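Long-range contacts in putative regulator (Escherichia coli O6, PDB 3HFI), which is of unknown function but is probably a DNA-binding transcription regulator whose UTRA domain, as in related regulators, may sense a small effector molecule: residues 108-113 against 132-137; 31-36 against 51-56. One frame throughout, in Å; residues are numbered along the deposited sequence.

Contact 1 of 2, residues 108-113 against 132-137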
loop_
_atom_site.group_PDB
_atom_site.type_symbol
_atom_site.label_atom_id
_atom_site.label_comp_id
_atom_site.label_asym_id
_atom_site.label_seq_id
_atom_site.Cartn_x
_atom_site.Cartn_y
_atom_site.Cartn_z
ATOM N N SER A 108 -6.807 0.949 1.007
ATOM C CA SER A 108 -6.470 2.232 1.526
ATOM C C SER A 108 -7.335 3.278 0.880
ATOM O O SER A 108 -7.707 3.163 -0.276
ATOM C CB SER A 108 -5.012 2.548 1.190
ATOM O OG SER A 108 -4.142 1.542 1.625
ATOM N N ARG A 109 -7.496 4.379 1.593
ATOM C CA ARG A 109 -8.269 5.523 1.153
ATOM C C ARG A 109 -7.454 6.734 1.478
ATOM O O ARG A 109 -6.932 6.824 2.569
ATOM C CB ARG A 109 -9.553 5.530 1.931
ATOM C CG ARG A 109 -10.537 6.561 1.515
ATOM C CD ARG A 109 -11.782 6.231 2.323
ATOM N NE ARG A 109 -12.880 7.181 2.173
ATOM C CZ ARG A 109 -13.951 7.215 2.986
ATOM N NH1 ARG A 109 -14.050 6.345 4.019
ATOM N NH2 ARG A 109 -14.928 8.130 2.782
ATOM N N TYR A 110 -7.228 7.579 0.501
ATOM C CA TYR A 110 -6.314 8.674 0.642
ATOM C C TYR A 110 -7.096 10.011 0.675
ATOM O O TYR A 110 -7.981 10.226 -0.145
ATOM C CB TYR A 110 -5.315 8.696 -0.526
ATOM C CG TYR A 110 -4.569 7.394 -0.762
ATOM C CD1 TYR A 110 -3.318 7.150 -0.190
ATOM C CD2 TYR A 110 -5.117 6.399 -1.558
ATOM C CE1 TYR A 110 -2.636 5.917 -0.414
ATOM C CE2 TYR A 110 -4.436 5.189 -1.806
ATOM C CZ TYR A 110 -3.216 4.942 -1.212
ATOM O OH TYR A 110 -2.588 3.742 -1.465
ATOM N N ALA A 111 -6.700 10.916 1.558
ATOM C CA ALA A 111 -7.410 12.195 1.763
ATOM C C ALA A 111 -6.428 13.293 2.194
ATOM O O ALA A 111 -5.437 13.010 2.846
ATOM C CB ALA A 111 -8.497 12.014 2.829
ATOM N N ALA A 112 -6.716 14.542 1.848
ATOM C CA ALA A 112 -5.948 15.707 2.367
ATOM C C ALA A 112 -6.465 16.070 3.730
ATOM O O ALA A 112 -7.668 16.166 3.920
ATOM C CB ALA A 112 -6.074 16.902 1.451
ATOM N N ARG A 113 -5.569 16.238 4.691
ATOM C CA ARG A 113 -5.947 16.806 5.995
ATOM C C ARG A 113 -4.998 17.952 6.417
ATOM O O ARG A 113 -3.941 18.161 5.821
ATOM C CB ARG A 113 -5.973 15.719 7.060
ATOM C CG ARG A 113 -6.874 14.499 6.705
ATOM C CD ARG A 113 -8.308 14.719 7.099
ATOM N NE ARG A 113 -8.409 15.010 8.534
ATOM C CZ ARG A 113 -8.636 14.111 9.502
ATOM N NH1 ARG A 113 -8.814 12.811 9.224
ATOM N NH2 ARG A 113 -8.701 14.526 10.768
ATOM N N LEU A 132 -0.847 14.353 3.669
ATOM C CA LEU A 132 -1.604 13.257 3.098
ATOM C C LEU A 132 -2.034 12.356 4.241
ATOM O O LEU A 132 -1.229 11.907 5.069
ATOM C CB LEU A 132 -0.812 12.471 2.044
ATOM C CG LEU A 132 -1.603 11.278 1.454
ATOM C CD1 LEU A 132 -2.601 11.764 0.362
ATOM C CD2 LEU A 132 -0.669 10.224 0.882
ATOM N N HIS A 133 -3.328 12.100 4.288
ATOM C CA HIS A 133 -3.866 11.191 5.267
ATOM C C HIS A 133 -4.320 9.916 4.539
ATOM O O HIS A 133 -5.014 9.978 3.532
ATOM C CB HIS A 133 -5.027 11.822 5.997
ATOM C CG HIS A 133 -5.738 10.888 6.906
ATOM N ND1 HIS A 133 -5.143 10.361 8.037
ATOM C CD2 HIS A 133 -7.007 10.435 6.906
ATOM C CE1 HIS A 133 -5.999 9.583 8.665
ATOM N NE2 HIS A 133 -7.142 9.616 8.010
ATOM N N LEU A 134 -3.925 8.785 5.077
ATOM C CA LEU A 134 -4.344 7.488 4.591
ATOM C C LEU A 134 -5.077 6.742 5.683
ATOM O O LEU A 134 -4.643 6.762 6.847
ATOM C CB LEU A 134 -3.093 6.765 4.224
ATOM C CG LEU A 134 -3.113 5.405 3.640
ATOM C CD1 LEU A 134 -2.422 5.681 2.327
ATOM C CD2 LEU A 134 -2.300 4.441 4.489
ATOM N N GLU A 135 -6.224 6.138 5.350
ATOM C CA GLU A 135 -6.820 5.096 6.214
ATOM C C GLU A 135 -6.585 3.785 5.515
ATOM O O GLU A 135 -6.908 3.665 4.353
ATOM C CB GLU A 135 -8.332 5.220 6.358
ATOM C CG GLU A 135 -8.843 6.393 7.095
ATOM C CD GLU A 135 -10.386 6.391 7.139
ATOM O OE1 GLU A 135 -11.033 5.987 6.162
ATOM O OE2 GLU A 135 -10.964 6.763 8.133
ATOM N N GLN A 136 -6.117 2.780 6.232
ATOM C CA GLN A 136 -5.831 1.507 5.644
ATOM C C GLN A 136 -6.420 0.405 6.484
ATOM O O GLN A 136 -6.218 0.362 7.706
ATOM C CB GLN A 136 -4.332 1.304 5.610
ATOM C CG GLN A 136 -3.950 -0.024 4.934
ATOM C CD GLN A 136 -2.489 -0.246 4.900
ATOM O OE1 GLN A 136 -1.832 -0.365 5.974
ATOM N NE2 GLN A 136 -1.919 -0.288 3.663
ATOM N N LEU A 137 -7.126 -0.496 5.842
ATOM C CA LEU A 137 -7.724 -1.631 6.511
ATOM C C LEU A 137 -6.960 -2.845 6.000
ATOM O O LEU A 137 -6.850 -3.022 4.826
ATOM C CB LEU A 137 -9.228 -1.707 6.182
ATOM C CG LEU A 137 -10.109 -2.658 6.989
ATOM C CD1 LEU A 137 -9.944 -2.485 8.487
ATOM C CD2 LEU A 137 -11.586 -2.544 6.602
#

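Contact 2 of 2, residues 31-36 against 51-56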
loop_
_atom_site.group_PDB
_atom_site.type_symbol
_atom_site.label_atom_id
_atom_site.label_comp_id
_atom_site.label_asym_id
_atom_site.label_seq_id
_atom_site.Cartn_x
_atom_site.Cartn_y
_atom_site.Cartn_z
ATOM N N SER A 31 1.262 3.367 23.372
ATOM C CA SER A 31 0.223 2.384 23.160
ATOM C C SER A 31 -0.856 2.353 24.224
ATOM O O SER A 31 -0.659 2.811 25.300
ATOM C CB SER A 31 0.817 0.993 22.952
ATOM O OG SER A 31 1.362 0.458 24.100
ATOM N N ARG A 32 -1.976 1.723 23.927
ATOM C CA ARG A 32 -3.130 1.807 24.792
ATOM C C ARG A 32 -4.098 0.721 24.408
ATOM O O ARG A 32 -4.200 0.426 23.217
ATOM C CB ARG A 32 -3.850 3.081 24.421
ATOM C CG ARG A 32 -4.435 3.784 25.476
ATOM C CD ARG A 32 -4.603 5.255 25.027
ATOM N NE ARG A 32 -5.356 5.433 23.762
ATOM C CZ ARG A 32 -5.077 6.394 22.866
ATOM N NH1 ARG A 32 -4.028 7.214 23.072
ATOM N NH2 ARG A 32 -5.798 6.504 21.730
ATOM N N ILE A 33 -4.802 0.151 25.382
ATOM C CA ILE A 33 -5.926 -0.738 25.095
ATOM C C ILE A 33 -7.134 0.197 25.198
ATOM O O ILE A 33 -7.263 0.897 26.200
ATOM C CB ILE A 33 -6.104 -1.851 26.134
ATOM C CG1 ILE A 33 -4.866 -2.777 26.167
ATOM C CG2 ILE A 33 -7.369 -2.645 25.875
ATOM C CD1 ILE A 33 -4.484 -3.218 24.825
ATOM N N GLU A 34 -7.974 0.264 24.180
ATOM C CA GLU A 34 -9.114 1.148 24.312
ATOM C C GLU A 34 -10.353 0.472 23.705
ATOM O O GLU A 34 -10.204 -0.372 22.841
ATOM C CB GLU A 34 -8.823 2.470 23.569
ATOM C CG GLU A 34 -8.591 2.244 22.076
ATOM C CD GLU A 34 -8.373 3.574 21.221
ATOM O OE1 GLU A 34 -7.913 4.597 21.775
ATOM O OE2 GLU A 34 -8.668 3.540 19.987
ATOM N N PRO A 35 -11.561 0.889 24.137
ATOM C CA PRO A 35 -12.761 0.372 23.499
ATOM C C PRO A 35 -12.837 0.858 22.060
ATOM O O PRO A 35 -12.576 2.032 21.806
ATOM C CB PRO A 35 -13.923 0.924 24.345
ATOM C CG PRO A 35 -13.283 1.415 25.630
ATOM C CD PRO A 35 -11.852 1.827 25.246
ATOM N N ALA A 36 -13.116 -0.039 21.111
ATOM C CA ALA A 36 -13.336 0.356 19.706
ATOM C C ALA A 36 -14.525 1.302 19.590
ATOM O O ALA A 36 -15.625 1.007 20.101
ATOM C CB ALA A 36 -13.546 -0.823 18.863
ATOM N N ASP A 51 -12.452 -4.122 23.324
ATOM C CA ASP A 51 -11.097 -3.615 23.491
ATOM C C ASP A 51 -10.222 -3.917 22.300
ATOM O O ASP A 51 -10.285 -4.990 21.696
ATOM C CB ASP A 51 -10.482 -4.166 24.782
ATOM C CG ASP A 51 -10.918 -3.421 26.011
ATOM O OD1 ASP A 51 -11.486 -2.310 25.919
ATOM O OD2 ASP A 51 -10.614 -3.903 27.112
ATOM N N ILE A 52 -9.516 -2.902 21.830
ATOM C CA ILE A 52 -8.535 -3.069 20.792
ATOM C C ILE A 52 -7.251 -2.475 21.287
ATOM O O ILE A 52 -7.242 -1.711 22.289
ATOM C CB ILE A 52 -9.001 -2.447 19.445
ATOM C CG1 ILE A 52 -9.337 -0.918 19.547
ATOM C CG2 ILE A 52 -10.177 -3.268 18.860
ATOM C CD1 ILE A 52 -8.109 0.031 19.477
ATOM N N LEU A 53 -6.148 -2.835 20.634
ATOM C CA LEU A 53 -4.831 -2.232 20.913
ATOM C C LEU A 53 -4.540 -1.018 19.980
ATOM O O LEU A 53 -4.627 -1.134 18.755
ATOM C CB LEU A 53 -3.717 -3.288 20.746
ATOM C CG LEU A 53 -2.248 -2.852 20.943
ATOM C CD1 LEU A 53 -2.093 -2.352 22.368
ATOM C CD2 LEU A 53 -1.302 -4.030 20.622
ATOM N N TYR A 54 -4.241 0.143 20.553
ATOM C CA TYR A 54 -3.915 1.302 19.799
ATOM C C TYR A 54 -2.388 1.446 19.894
ATOM O O TYR A 54 -1.850 1.324 20.958
ATOM C CB TYR A 54 -4.558 2.515 20.407
ATOM C CG TYR A 54 -4.012 3.829 19.890
ATOM C CD1 TYR A 54 -4.586 4.460 18.779
ATOM C CD2 TYR A 54 -2.966 4.461 20.524
ATOM C CE1 TYR A 54 -4.130 5.675 18.319
ATOM C CE2 TYR A 54 -2.477 5.712 20.056
ATOM C CZ TYR A 54 -3.079 6.300 18.952
ATOM O OH TYR A 54 -2.589 7.494 18.430
ATOM N N LEU A 55 -1.703 1.642 18.766
ATOM C CA LEU A 55 -0.259 1.851 18.731
ATOM C C LEU A 55 0.006 3.095 17.934
ATOM O O LEU A 55 -0.477 3.219 16.800
ATOM C CB LEU A 55 0.388 0.702 18.000
ATOM C CG LEU A 55 1.319 -0.303 18.547
ATOM C CD1 LEU A 55 0.885 -0.842 19.942
ATOM C CD2 LEU A 55 1.493 -1.394 17.464
ATOM N N GLU A 56 0.799 4.000 18.478
ATOM C CA GLU A 56 1.254 5.151 17.716
ATOM C C GLU A 56 2.752 5.019 17.470
ATOM O O GLU A 56 3.539 4.864 18.431
ATOM C CB GLU A 56 0.962 6.431 18.508
ATOM C CG GLU A 56 1.090 7.729 17.753
ATOM C CD GLU A 56 0.666 8.946 18.645
ATOM O OE1 GLU A 56 0.918 8.958 19.878
ATOM O OE2 GLU A 56 0.059 9.895 18.099
#

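Contact 1 of 2, residues 108-113 against 132-137
Arg109 and Ala111 each exchange a pair of backbone hydrogen bonds, with Glu135 and His133 respectively, joining strands 108-113 and 132-137 in antiparallel register with axes 4.6 Å apart. The shortest of the four runs from His133 N to Ala111 O, 2.7 Å. Side chains alternate between two faces. On that of Arg109, Ala111 and His133, the extended Arg109 chain lies beside Glu135 and points the same way, CG anti to the backbone N (chi1 -174°). Its NH1 stands 3.7 Å from Glu135 OE1, a long salt bridge with guanidinium and carboxylate planes steeply inclined; the other oxygen, OE2, is hydrogen-bonded to Tyr39. Ala111, between Arg109 and Arg113 along the strand, offers only a CB on this face. The Arg113 chain is bent at chi2 and chi3, and its NH1 lies over one face of the His133 imidazole, toward the rim, 3.8 Å from NE2, while the methylene CG packs against His133 CB. The ring of Trp152 also meets His133.

Within the six-stranded antiparallel sheet of the UTRA domain, 105-114 is an outermost strand in its own chain, yet Ser108 and Arg109 pair with a strand of the second subunit, continuing the sheet across the interface. The face of Ser108, Tyr110, Leu132, Leu134 and Gln136 mixes apolar and polar side chains: Tyr110 CB packs on Leu132 CD1 at 4.2 Å. Short Ser108 leaves its OG 3.5 Å from Gln136 NE2, without a hydrogen bond. The Gln136 amide instead bonds to backbone atoms of Tyr159 and Gly161 of the second subunit, a use suited to its paired donor and acceptor.

Contact 2 of 2, residues 31-36 against 51-56
Arg32 lays its guanidinium flat on the ring of Tyr54, the planes 12° apart and Arg32 CZ 4.0 Å from the ring centroid, a cation-pi stack. In the guanidinium plane, Arg32 NH2 donates to OE1 of Glu34 over 2.8 Å, which helps hold the group's rotation over the ring, with a weak bond from Arg32 NE to the same OE1; Glu34 OE2 meets Arg72, so the carboxylate lies between two arginines, probably favouring its ionised form. Ile52 completes the tight side: its CD1 lies 3.4 Å from Glu34 CG, the two chains side by side, aliphatic carbon facing aliphatic carbon.

The opposite face is more solvent-facing on the outer strand, where Ser31, Ile33 and Pro35 are exposed, although Leu53 and Leu55 are buried. Ile33 reaches CD1 to Leu53 CD1 at 3.5 Å and crosses Asp51 at about a right angle, while Ser31 touches Leu55 CD1 through CB. Charged Asp51 and rigid Pro35 suit this partly solvent-facing end of the ladder.

Four backbone hydrogen bonds hold the antiparallel pair. Strand 26-35 is one of the two outermost within this chain; strand 65-73 flanks 51-60, where Glu70 is hydrogen-bonded to Tyr54 OH, and helix 38-44 packs on Ala36 and Ile52.

Overall arrangement
Contacts 1 and 2 belong to the same six-stranded antiparallel sheet, on opposite sides of the chain's centre, 20 Å apart between centres and about 10 Å between nearest atoms. Each joins an outermost strand to its inner neighbour, and each is partly buried. They share no strand: 51-60 and 130-139 are separated by 65-73 and 144-153. Their surroundings explain their chemistry. Contact 1 lies at the dimer interface, where the second subunit extends the sheet and receives polar side chains. Contact 2 touches no other chain of the assembly; its outer strand carries several exposed residues, and its ionic network is completed within the chain, by strand 65-73.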